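Local structure of ADP-dependent (S)-NAD(P)H-hydrate dehydratase (3BGK) at residues A[65-70]-A[136-141]; A[72-77]-A[95-100]; A[61-66]-A[128-133]; A[89-94]-A[106-111]. The protein probably catalyses the ADP-dependent dehydration of the S-form of NAD(P)HX, so restoring a damaged, hydrated cofactor to NADH or NADPH. All coordinates share one frame; numbering follows the deposited sequence.

Interaction 1. Residues A[65-70]-A[136-141]; sequences GGNYPY and AEDDLA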
loop_
_atom_site.group_PDB
_atom_site.type_symbol
_atom_site.label_atom_id
_atom_site.label_comp_id
_atom_site.label_asym_id
_atom_site.label_seq_id
_atom_site.Cartn_x
_atom_site.Cartn_y
_atom_site.Cartn_z
ATOM N N GLY A 65 15.857 13.679 3.364
ATOM C CA GLY A 65 16.562 12.435 3.098
ATOM C C GLY A 65 15.835 11.612 2.053
ATOM O O GLY A 65 15.059 12.144 1.268
ATOM N N GLY A 66 16.085 10.305 2.041
ATOM C CA GLY A 66 15.437 9.426 1.075
ATOM C C GLY A 66 15.901 9.743 -0.325
ATOM O O GLY A 66 15.162 9.561 -1.298
ATOM N N ASN A 67 17.130 10.245 -0.412
ATOM C CA ASN A 67 17.796 10.456 -1.678
ATOM C C ASN A 67 18.036 9.093 -2.303
ATOM O O ASN A 67 18.360 8.130 -1.597
ATOM C CB ASN A 67 19.121 11.181 -1.455
ATOM C CG ASN A 67 19.754 11.681 -2.745
ATOM O OD1 ASN A 67 19.156 11.615 -3.826
ATOM N ND2 ASN A 67 20.976 12.194 -2.632
ATOM N N TYR A 68 17.839 9.019 -3.619
ATOM C CA TYR A 68 18.078 7.798 -4.382
ATOM C C TYR A 68 19.471 7.220 -4.089
ATOM O O TYR A 68 20.462 7.958 -4.091
ATOM C CB TYR A 68 17.921 8.066 -5.888
ATOM C CG TYR A 68 18.101 6.827 -6.737
ATOM C CD1 TYR A 68 19.343 6.507 -7.283
ATOM C CD2 TYR A 68 17.034 5.962 -6.972
ATOM C CE1 TYR A 68 19.514 5.356 -8.051
ATOM C CE2 TYR A 68 17.190 4.813 -7.731
ATOM C CZ TYR A 68 18.429 4.515 -8.269
ATOM O OH TYR A 68 18.580 3.380 -9.027
ATOM N N PRO A 69 19.553 5.900 -3.842
ATOM C CA PRO A 69 18.451 4.944 -3.788
ATOM C C PRO A 69 17.928 4.602 -2.377
ATOM O O PRO A 69 17.289 3.561 -2.191
ATOM C CB PRO A 69 19.072 3.704 -4.443
ATOM C CG PRO A 69 20.575 3.826 -4.176
ATOM C CD PRO A 69 20.847 5.221 -3.662
ATOM N N TYR A 70 18.157 5.478 -1.402
ATOM C CA TYR A 70 17.774 5.195 -0.007
ATOM C C TYR A 70 16.418 5.790 0.419
ATOM O O TYR A 70 16.264 6.302 1.540
ATOM C CB TYR A 70 18.907 5.603 0.944
ATOM C CG TYR A 70 20.268 5.169 0.444
ATOM C CD1 TYR A 70 21.161 6.094 -0.095
ATOM C CD2 TYR A 70 20.646 3.828 0.477
ATOM C CE1 TYR A 70 22.410 5.695 -0.573
ATOM C CE2 TYR A 70 21.886 3.418 -0.006
ATOM C CZ TYR A 70 22.760 4.354 -0.531
ATOM O OH TYR A 70 23.988 3.948 -0.998
ATOM N N ALA A 136 22.328 10.106 1.572
ATOM C CA ALA A 136 23.508 9.766 0.765
ATOM C C ALA A 136 24.567 10.876 0.819
ATOM O O ALA A 136 24.487 11.782 1.660
ATOM C CB ALA A 136 23.126 9.408 -0.683
ATOM N N GLU A 137 25.560 10.794 -0.064
ATOM C CA GLU A 137 26.729 11.672 0.014
ATOM C C GLU A 137 27.111 12.323 -1.313
ATOM O O GLU A 137 28.127 13.017 -1.391
ATOM C CB GLU A 137 27.923 10.919 0.621
ATOM C CG GLU A 137 27.799 10.720 2.127
ATOM C CD GLU A 137 28.881 9.838 2.717
ATOM O OE1 GLU A 137 30.080 10.179 2.588
ATOM O OE2 GLU A 137 28.525 8.807 3.331
ATOM N N ASP A 138 26.288 12.106 -2.341
ATOM C CA ASP A 138 26.522 12.678 -3.677
ATOM C C ASP A 138 26.421 14.211 -3.704
ATOM O O ASP A 138 26.302 14.852 -2.654
ATOM C CB ASP A 138 25.589 12.036 -4.723
ATOM C CG ASP A 138 24.108 12.236 -4.409
ATOM O OD1 ASP A 138 23.272 11.721 -5.187
ATOM O OD2 ASP A 138 23.771 12.897 -3.397
ATOM N N ASP A 139 26.470 14.794 -4.900
ATOM C CA ASP A 139 26.436 16.251 -5.037
ATOM C C ASP A 139 25.133 16.886 -4.542
ATOM O O ASP A 139 25.162 17.928 -3.890
ATOM C CB ASP A 139 26.756 16.675 -6.474
ATOM C CG ASP A 139 28.257 16.695 -6.757
ATOM O OD1 ASP A 139 29.041 16.958 -5.813
ATOM O OD2 ASP A 139 28.652 16.453 -7.924
ATOM N N LEU A 140 24.004 16.243 -4.837
ATOM C CA LEU A 140 22.698 16.722 -4.370
ATOM C C LEU A 140 22.601 16.773 -2.837
ATOM O O LEU A 140 21.993 17.688 -2.283
ATOM C CB LEU A 140 21.552 15.885 -4.964
ATOM C CG LEU A 140 20.114 16.202 -4.522
ATOM C CD1 LEU A 140 19.724 17.655 -4.817
ATOM C CD2 LEU A 140 19.116 15.230 -5.144
ATOM N N ALA A 141 23.208 15.793 -2.170
ATOM C CA ALA A 141 23.229 15.729 -0.708
ATOM C C ALA A 141 24.031 16.880 -0.087
ATOM O O ALA A 141 23.586 17.496 0.885
ATOM C CB ALA A 141 23.770 14.385 -0.250
#

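Interaction 2. Residues A[72-77]-A[95-100]; sequences GAIIMA and KDNITA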
loop_
_atom_site.group_PDB
_atom_site.type_symbol
_atom_site.label_atom_id
_atom_site.label_comp_id
_atom_site.label_asym_id
_atom_site.label_seq_id
_atom_site.Cartn_x
_atom_site.Cartn_y
_atom_site.Cartn_z
ATOM N N GLY A 72 13.397 4.314 1.148
ATOM C CA GLY A 72 12.729 3.644 2.273
ATOM C C GLY A 72 13.080 4.204 3.645
ATOM O O GLY A 72 12.235 4.244 4.548
ATOM N N ALA A 73 14.330 4.642 3.794
ATOM C CA ALA A 73 14.832 5.231 5.038
ATOM C C ALA A 73 14.029 6.452 5.488
ATOM O O ALA A 73 13.699 6.580 6.669
ATOM C CB ALA A 73 16.311 5.587 4.895
ATOM N N ILE A 74 13.717 7.347 4.551
ATOM C CA ILE A 74 12.963 8.551 4.889
ATOM C C ILE A 74 11.484 8.220 5.108
ATOM O O ILE A 74 10.811 8.903 5.877
ATOM C CB ILE A 74 13.154 9.685 3.858
ATOM C CG1 ILE A 74 12.994 11.062 4.520
ATOM C CG2 ILE A 74 12.189 9.539 2.673
ATOM C CD1 ILE A 74 14.048 11.418 5.570
ATOM N N ILE A 75 10.999 7.170 4.443
ATOM C CA ILE A 75 9.644 6.673 4.641
ATOM C C ILE A 75 9.497 6.086 6.042
ATOM O O ILE A 75 8.443 6.222 6.669
ATOM C CB ILE A 75 9.244 5.602 3.587
ATOM C CG1 ILE A 75 9.226 6.206 2.178
ATOM C CG2 ILE A 75 7.886 4.997 3.921
ATOM C CD1 ILE A 75 9.048 5.182 1.045
HETATM N N MSE A 76 10.551 5.444 6.537
HETATM C CA MSE A 76 10.496 4.803 7.852
HETATM C C MSE A 76 10.667 5.799 8.984
HETATM O O MSE A 76 10.054 5.655 10.041
HETATM C CB MSE A 76 11.503 3.666 7.951
HETATM C CG MSE A 76 11.044 2.427 7.213
HETATM SE SE MSE A 76 12.328 0.974 7.267
HETATM C CE MSE A 76 13.829 1.764 6.291
ATOM N N ALA A 77 11.485 6.822 8.755
ATOM C CA ALA A 77 11.588 7.927 9.698
ATOM C C ALA A 77 10.283 8.734 9.712
ATOM O O ALA A 77 9.787 9.100 10.778
ATOM C CB ALA A 77 12.772 8.805 9.360
ATOM N N LYS A 95 12.226 13.171 -5.755
ATOM C CA LYS A 95 11.097 13.182 -6.686
ATOM C C LYS A 95 10.441 11.802 -6.890
ATOM O O LYS A 95 9.228 11.661 -6.714
ATOM C CB LYS A 95 11.597 13.778 -8.015
ATOM C CG LYS A 95 10.717 13.614 -9.247
ATOM C CD LYS A 95 11.553 13.854 -10.514
ATOM N N ASP A 96 11.243 10.793 -7.240
ATOM C CA ASP A 96 10.742 9.432 -7.544
ATOM C C ASP A 96 10.402 8.574 -6.309
ATOM O O ASP A 96 10.096 7.391 -6.433
ATOM C CB ASP A 96 11.748 8.672 -8.430
ATOM C CG ASP A 96 12.126 9.439 -9.704
ATOM O OD1 ASP A 96 13.134 9.061 -10.342
ATOM O OD2 ASP A 96 11.426 10.413 -10.071
ATOM N N ASN A 97 10.450 9.181 -5.125
ATOM C CA ASN A 97 10.231 8.476 -3.866
ATOM C C ASN A 97 8.986 8.985 -3.129
ATOM O O ASN A 97 8.567 8.412 -2.116
ATOM C CB ASN A 97 11.479 8.609 -2.987
ATOM C CG ASN A 97 11.351 7.886 -1.668
ATOM O OD1 ASN A 97 11.035 6.697 -1.618
ATOM N ND2 ASN A 97 11.606 8.605 -0.583
ATOM N N ILE A 98 8.400 10.057 -3.656
ATOM C CA ILE A 98 7.211 10.679 -3.060
ATOM C C ILE A 98 5.977 9.767 -3.124
ATOM O O ILE A 98 5.205 9.707 -2.157
ATOM C CB ILE A 98 6.923 12.070 -3.695
ATOM C CG1 ILE A 98 7.995 13.076 -3.262
ATOM C CG2 ILE A 98 5.523 12.581 -3.313
ATOM C CD1 ILE A 98 8.238 14.197 -4.250
ATOM N N THR A 99 5.805 9.058 -4.241
ATOM C CA THR A 99 4.666 8.152 -4.417
ATOM C C THR A 99 4.666 7.035 -3.370
ATOM O O THR A 99 3.627 6.733 -2.762
ATOM C CB THR A 99 4.631 7.531 -5.837
ATOM O OG1 THR A 99 4.553 8.573 -6.811
ATOM C CG2 THR A 99 3.420 6.617 -6.010
ATOM N N ALA A 100 5.832 6.420 -3.183
ATOM C CA ALA A 100 6.008 5.347 -2.211
ATOM C C ALA A 100 5.776 5.846 -0.786
ATOM O O ALA A 100 5.144 5.159 0.018
ATOM C CB ALA A 100 7.389 4.716 -2.353
#

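Interaction 3. Residues A[61-66]-A[128-133]; sequences VLLIGG and VVLMGP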
loop_
_atom_site.group_PDB
_atom_site.type_symbol
_atom_site.label_atom_id
_atom_site.label_comp_id
_atom_site.label_asym_id
_atom_site.label_seq_id
_atom_site.Cartn_x
_atom_site.Cartn_y
_atom_site.Cartn_z
ATOM N N VAL A 61 7.759 19.190 11.990
ATOM C CA VAL A 61 9.041 18.602 11.639
ATOM C C VAL A 61 9.196 18.583 10.133
ATOM O O VAL A 61 8.255 18.250 9.409
ATOM C CB VAL A 61 9.180 17.153 12.162
ATOM C CG1 VAL A 61 10.590 16.623 11.923
ATOM C CG2 VAL A 61 8.830 17.075 13.638
ATOM N N LEU A 62 10.388 18.953 9.673
ATOM C CA LEU A 62 10.797 18.725 8.300
ATOM C C LEU A 62 11.853 17.612 8.267
ATOM O O LEU A 62 12.865 17.665 8.980
ATOM C CB LEU A 62 11.304 20.025 7.646
ATOM C CG LEU A 62 11.903 19.938 6.230
ATOM C CD1 LEU A 62 10.853 19.665 5.162
ATOM C CD2 LEU A 62 12.693 21.183 5.880
ATOM N N LEU A 63 11.600 16.593 7.452
ATOM C CA LEU A 63 12.544 15.502 7.270
ATOM C C LEU A 63 13.187 15.698 5.919
ATOM O O LEU A 63 12.512 16.075 4.967
ATOM C CB LEU A 63 11.838 14.146 7.334
ATOM C CG LEU A 63 11.439 13.620 8.715
ATOM C CD1 LEU A 63 10.183 14.283 9.235
ATOM C CD2 LEU A 63 11.257 12.125 8.675
ATOM N N ILE A 64 14.493 15.475 5.845
ATOM C CA ILE A 64 15.243 15.654 4.614
ATOM C C ILE A 64 16.123 14.431 4.423
ATOM O O ILE A 64 17.012 14.174 5.228
ATOM C CB ILE A 64 16.110 16.935 4.655
ATOM C CG1 ILE A 64 15.251 18.156 4.989
ATOM C CG2 ILE A 64 16.854 17.135 3.338
ATOM C CD1 ILE A 64 16.045 19.370 5.377
ATOM N N GLY A 65 15.857 13.679 3.364
ATOM C CA GLY A 65 16.562 12.435 3.098
ATOM C C GLY A 65 15.835 11.612 2.053
ATOM O O GLY A 65 15.059 12.144 1.268
ATOM N N GLY A 66 16.085 10.305 2.041
ATOM C CA GLY A 66 15.437 9.426 1.075
ATOM C C GLY A 66 15.901 9.743 -0.325
ATOM O O GLY A 66 15.162 9.561 -1.298
ATOM N N VAL A 128 11.486 21.564 13.990
ATOM C CA VAL A 128 12.505 20.525 14.086
ATOM C C VAL A 128 12.896 20.087 12.678
ATOM O O VAL A 128 12.030 19.824 11.844
ATOM C CB VAL A 128 11.981 19.308 14.896
ATOM C CG1 VAL A 128 12.921 18.104 14.772
ATOM C CG2 VAL A 128 11.781 19.689 16.366
ATOM N N VAL A 129 14.196 20.033 12.410
ATOM C CA VAL A 129 14.683 19.570 11.114
ATOM C C VAL A 129 15.514 18.303 11.289
ATOM O O VAL A 129 16.573 18.318 11.927
ATOM C CB VAL A 129 15.470 20.669 10.343
ATOM C CG1 VAL A 129 16.054 20.115 9.033
ATOM C CG2 VAL A 129 14.569 21.869 10.053
ATOM N N LEU A 130 15.004 17.198 10.748
ATOM C CA LEU A 130 15.720 15.933 10.773
ATOM C C LEU A 130 16.342 15.683 9.409
ATOM O O LEU A 130 15.658 15.342 8.445
ATOM C CB LEU A 130 14.806 14.769 11.188
ATOM C CG LEU A 130 15.283 13.323 10.971
ATOM C CD1 LEU A 130 16.678 13.042 11.558
ATOM C CD2 LEU A 130 14.269 12.344 11.527
HETATM N N MSE A 131 17.652 15.848 9.339
HETATM C CA MSE A 131 18.358 15.642 8.094
HETATM C C MSE A 131 19.275 14.436 8.210
HETATM O O MSE A 131 19.981 14.285 9.198
HETATM C CB MSE A 131 19.142 16.899 7.752
HETATM C CG MSE A 131 19.845 16.866 6.416
HETATM SE SE MSE A 131 20.953 18.453 6.184
HETATM C CE MSE A 131 21.797 18.531 7.942
ATOM N N GLY A 132 19.240 13.559 7.212
ATOM C CA GLY A 132 20.238 12.503 7.120
ATOM C C GLY A 132 19.819 11.100 6.730
ATOM O O GLY A 132 20.575 10.418 6.033
ATOM N N PRO A 133 18.640 10.636 7.194
ATOM C CA PRO A 133 18.297 9.246 6.872
ATOM C C PRO A 133 18.099 9.047 5.369
ATOM O O PRO A 133 17.159 9.582 4.783
ATOM C CB PRO A 133 16.998 8.993 7.660
ATOM C CG PRO A 133 16.448 10.333 7.981
ATOM C CD PRO A 133 17.597 11.300 8.005
#

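Interaction 4. Residues A[89-94]-A[106-111]; sequences VTVATH and PEAMAF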
loop_
_atom_site.group_PDB
_atom_site.type_symbol
_atom_site.label_atom_id
_atom_site.label_comp_id
_atom_site.label_asym_id
_atom_site.label_seq_id
_atom_site.Cartn_x
_atom_site.Cartn_y
_atom_site.Cartn_z
ATOM N N VAL A 89 4.147 16.875 9.707
ATOM C CA VAL A 89 5.365 16.248 9.214
ATOM C C VAL A 89 5.505 16.542 7.727
ATOM O O VAL A 89 4.582 16.298 6.950
ATOM C CB VAL A 89 5.351 14.723 9.474
ATOM C CG1 VAL A 89 6.580 14.036 8.864
ATOM C CG2 VAL A 89 5.271 14.444 10.968
ATOM N N THR A 90 6.663 17.071 7.346
ATOM C CA THR A 90 6.947 17.428 5.959
ATOM C C THR A 90 8.254 16.762 5.554
ATOM O O THR A 90 9.210 16.749 6.323
ATOM C CB THR A 90 7.052 18.953 5.795
ATOM O OG1 THR A 90 5.909 19.573 6.390
ATOM C CG2 THR A 90 7.122 19.352 4.324
ATOM N N VAL A 91 8.281 16.202 4.348
ATOM C CA VAL A 91 9.424 15.435 3.871
ATOM C C VAL A 91 10.020 16.055 2.604
ATOM O O VAL A 91 9.309 16.282 1.618
ATOM C CB VAL A 91 9.037 13.964 3.587
ATOM C CG1 VAL A 91 10.284 13.120 3.343
ATOM C CG2 VAL A 91 8.214 13.377 4.734
ATOM N N ALA A 92 11.318 16.341 2.653
ATOM C CA ALA A 92 12.081 16.738 1.479
ATOM C C ALA A 92 12.845 15.511 0.992
ATOM O O ALA A 92 13.778 15.035 1.651
ATOM C CB ALA A 92 13.043 17.871 1.820
ATOM N N THR A 93 12.448 14.990 -0.160
ATOM C CA THR A 93 12.945 13.698 -0.591
ATOM C C THR A 93 13.124 13.650 -2.108
ATOM O O THR A 93 12.867 14.639 -2.806
ATOM C CB THR A 93 12.040 12.540 -0.046
ATOM O OG1 THR A 93 12.597 11.275 -0.404
ATOM C CG2 THR A 93 10.610 12.630 -0.574
ATOM N N HIS A 94 13.590 12.515 -2.617
ATOM C CA HIS A 94 13.741 12.371 -4.051
ATOM C C HIS A 94 12.372 12.326 -4.738
ATOM O O HIS A 94 11.481 11.575 -4.338
ATOM C CB HIS A 94 14.585 11.140 -4.401
ATOM C CG HIS A 94 14.889 11.014 -5.862
ATOM N ND1 HIS A 94 15.876 11.751 -6.485
ATOM C CD2 HIS A 94 14.333 10.244 -6.826
ATOM C CE1 HIS A 94 15.915 11.440 -7.769
ATOM N NE2 HIS A 94 14.988 10.528 -8.002
ATOM N N PRO A 106 -0.088 9.339 3.599
ATOM C CA PRO A 106 -0.656 10.546 2.991
ATOM C C PRO A 106 -0.697 11.730 3.963
ATOM O O PRO A 106 -0.836 12.879 3.532
ATOM C CB PRO A 106 -2.071 10.117 2.595
ATOM C CG PRO A 106 -2.372 8.942 3.429
ATOM C CD PRO A 106 -1.087 8.262 3.731
ATOM N N GLU A 107 -0.555 11.441 5.254
ATOM C CA GLU A 107 -0.493 12.457 6.312
ATOM C C GLU A 107 0.690 13.425 6.201
ATOM O O GLU A 107 0.684 14.483 6.830
ATOM C CB GLU A 107 -0.453 11.786 7.689
ATOM C CG GLU A 107 -1.770 11.187 8.155
ATOM C CD GLU A 107 -1.973 9.745 7.715
ATOM O OE1 GLU A 107 -1.193 9.233 6.881
ATOM O OE2 GLU A 107 -2.928 9.115 8.211
ATOM N N ALA A 108 1.709 13.055 5.425
ATOM C CA ALA A 108 2.924 13.863 5.317
ATOM C C ALA A 108 3.078 14.484 3.942
ATOM O O ALA A 108 3.052 13.784 2.927
ATOM C CB ALA A 108 4.144 13.033 5.654
HETATM N N MSE A 109 3.237 15.801 3.904
HETATM C CA MSE A 109 3.531 16.463 2.642
HETATM C C MSE A 109 4.947 16.088 2.215
HETATM O O MSE A 109 5.833 15.922 3.052
HETATM C CB MSE A 109 3.357 17.979 2.757
HETATM C CG MSE A 109 3.443 18.725 1.428
HETATM SE SE MSE A 109 5.258 19.341 1.035
HETATM C CE MSE A 109 5.064 21.165 1.700
ATOM N N ALA A 110 5.143 15.929 0.913
ATOM C CA ALA A 110 6.447 15.570 0.376
ATOM C C ALA A 110 6.725 16.352 -0.890
ATOM O O ALA A 110 5.829 16.553 -1.712
ATOM C CB ALA A 110 6.514 14.078 0.098
ATOM N N PHE A 111 7.972 16.785 -1.048
ATOM C CA PHE A 111 8.385 17.495 -2.258
ATOM C C PHE A 111 9.796 17.097 -2.674
ATOM O O PHE A 111 10.524 16.444 -1.921
ATOM C CB PHE A 111 8.260 19.024 -2.084
ATOM C CG PHE A 111 9.186 19.603 -1.044
ATOM C CD1 PHE A 111 10.348 20.257 -1.420
ATOM C CD2 PHE A 111 8.897 19.492 0.311
ATOM C CE1 PHE A 111 11.207 20.789 -0.464
ATOM C CE2 PHE A 111 9.756 20.018 1.272
ATOM C CZ PHE A 111 10.907 20.669 0.884
HETATM O O HOH W 1 1.599 15.534 9.071
HETATM O O HOH W 2 2.122 17.904 5.701
#

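Interaction 1. Residues A[65-70]-A[136-141]
Asn67 meets Asp138 where the loop that follows strand 60-64 passes the N-terminus of helix 139-151, a neighbourhood of loops and helix ends beyond the C-terminal ends of the parallel strands of the sheet in this alpha/beta three-layer sandwich. The polar part centres on the Asn67 amide. Its ND2 lies 3.0 Å from Asp138 OD2, the two side chains coming from opposite directions with amide and carboxylate planes 48° apart, and ND2 is also hydrogen-bonded to the backbone oxygen of Leu135. Asp138 is the N-cap of the helix. With chi1 at 60° its carboxylate folds back over the first turn, and OD2 accepts from Ala141 N at 3.2 Å, on the anti side and 33° out of the carboxylate plane.

Van der Waals contacts flank this amide: the Leu140 methyl CD2 lies 3.8 Å from Asn67 OD1. A cis peptide precedes Pro69, whose CD lies over one face of the Tyr70 ring, and Tyr70 of this loop packs against Met109 of a second subunit. The predicted NAD(P)HX-binding residue Gly134 is close by. The apolar pair is Tyr70 with Ala136, in the loop before that helix: Ala136 CB sits at the ring edge, near its plane, 3.8 Å from Tyr70 CE1.

Interaction 2. Residues A[72-77]-A[95-100]
Asn97, next to helix 98-104 in the chain, reaches toward helix 71-83, and its side chain shows how one amide can lie between two isoleucines while its polar bonds run to other residues. From CB, which points at the facing helix, the chain extends with CG anti to the backbone N (chi1 -179°), and this carries the amide to the side of the first turns of helix 71-83. There the two ends of the amide part. OD1 meets the tip of Ile75, with CD1 3.7 Å away, and ND2 lies against the branch methyl of Ile74, 3.4 Å from CG2. Both isoleucines run at a slant to the amide. ND2 finds its polar partners outside the two segments: Thr93 OG1 and, weakly, the backbone oxygen of Gly71, where helix 71-83 begins.

Ile75 also bridges to the next turn of the partner helix, for its CD1 touches Ala100 CB at 3.8 Å. Leu101 and His104 pack on the same isoleucine, as does Pro106 of a second subunit, so this buried patch continues into the tetramer interface. Ala73, a predicted NAD(P)HX-binding residue, points away from the contact.

No hydrogen bond joins the two segments. Across them the contact is van der Waals, methyl against methyl and methyls against the amide, which implies that the cost of burying the N-H groups is paid by the strand end and the helix start.

Interaction 3. Residues A[61-66]-A[128-133]
Leu62 O takes the shortest bond of this pairing, 2.8 Å from Leu130 N, and also receives a CA-H...O contact from Val129. It belongs to a parallel pair of neighbouring strands, 61-64 and 128-131, inside the central sheet of the alpha/beta sandwich; their axes run 4.7 Å apart and diverge by 14°. The donors alternate between strands as parallel pairing requires: Leu62 N gives to Val128 O, Ile64 N to Leu130 O, and Gly132 N to Ile64 O, the last nearly straight at 168°.

Side chains fall on two faces. Val61, Leu63, Val128 and Leu130 share one, where Leu63 CD2 and Leu130 CD2 approach to 4.2 Å and helices 71-83 and 249-263 pack on it. On the other lie Leu62, Ile64, Val129 and selenomethionine Met131. Ile64 CG1 stands anti to the carbonyl carbon (chi1 -54°), and CD1 reaches back to Val129 CG1 at 3.7 Å; helix 139-151 closes this side.

Past the strands the pairing continues into loops near the predicted NAD(P)HX-binding residues Gly134 and Asp251. Pro133 O comes within 3.4 Å of Gly65 CA and accepts from Gly66 N at 3.0 Å, with the donor in the carbonyl plane on a lone pair.

Interaction 4. Residues A[89-94]-A[106-111]
Phe111 and Ala92 form the tightly packed end of this parallel strand pair, whose short axes lie 4.7 Å apart. The phenyl ring turns back over the neighbouring strand because its CG stands between the backbone N and the carbonyl carbon (chi1 65°). Ala92 CA therefore lies over one ring face in a CH-pi contact, 4.3 Å from the centroid of the Phe111 ring, while Ala92 CB touches Phe111 CZ at 3.6 Å. Thr90 CG2 approaches the ring at its edge. That same methyl runs beside selenomethionine Met109, 3.8 Å from SE, and Gln122 of helix 116-125 packs on this face. On the other face Val91 and Ala110 meet against Leu101 of helix 98-104. Three regular backbone bonds join the strands here: Val91 N gives to Met109 O at 2.8 Å, Phe111 N to Val91 O, and Thr93 N to Phe111 O at 178°, almost perfectly straight.

Toward the N-terminal ends the direct backbone bonding weakens and water takes part. The bond of Met109 N to Val89 O is weak, at 3.4 Å. One water spans this same pair, donating to Val89 O and accepting from Met109 N. Another links Val89 N with Glu107 O, accepting from the first and giving to the second at 2.6 Å. Ala108 CB still reaches Val89 CG1, but the direct pairing has become partly solvent-mediated. Another subunit packs along the pair, its Tyr68 on Phe111 and its Thr296 hydrogen-bonded to Glu107 OE2.

Strand 88-93, helix 98-104 and strand 109-112 make a beta-alpha-beta unit, the crossover repeated in parallel alpha/beta sandwiches.

How the interactions relate
Interaction 3 lies deepest, its centre about 8 Å from that of the chain, and no other subunit touches its segments. Interaction 4 extends the same sheet outward: strands 60-64 and 88-93 are neighbours, so the two contacts join four adjacent strands, yet the outer pair meets water and another subunit. Backbone hydrogen bonds dominate both. Interactions 1 and 2 have no clear hydrogen bond between their segments and rely on side chains, polar and partly exposed in the first, buried and largely aliphatic in the second. Ile74 fits beside Gly65, Gly66 and Val91, tying helix 71-83 to the sheet, while Thr93 OG1 ties all four contacts together, hydrogen-bonded to Gly65 O as well as to the amide of interaction 2.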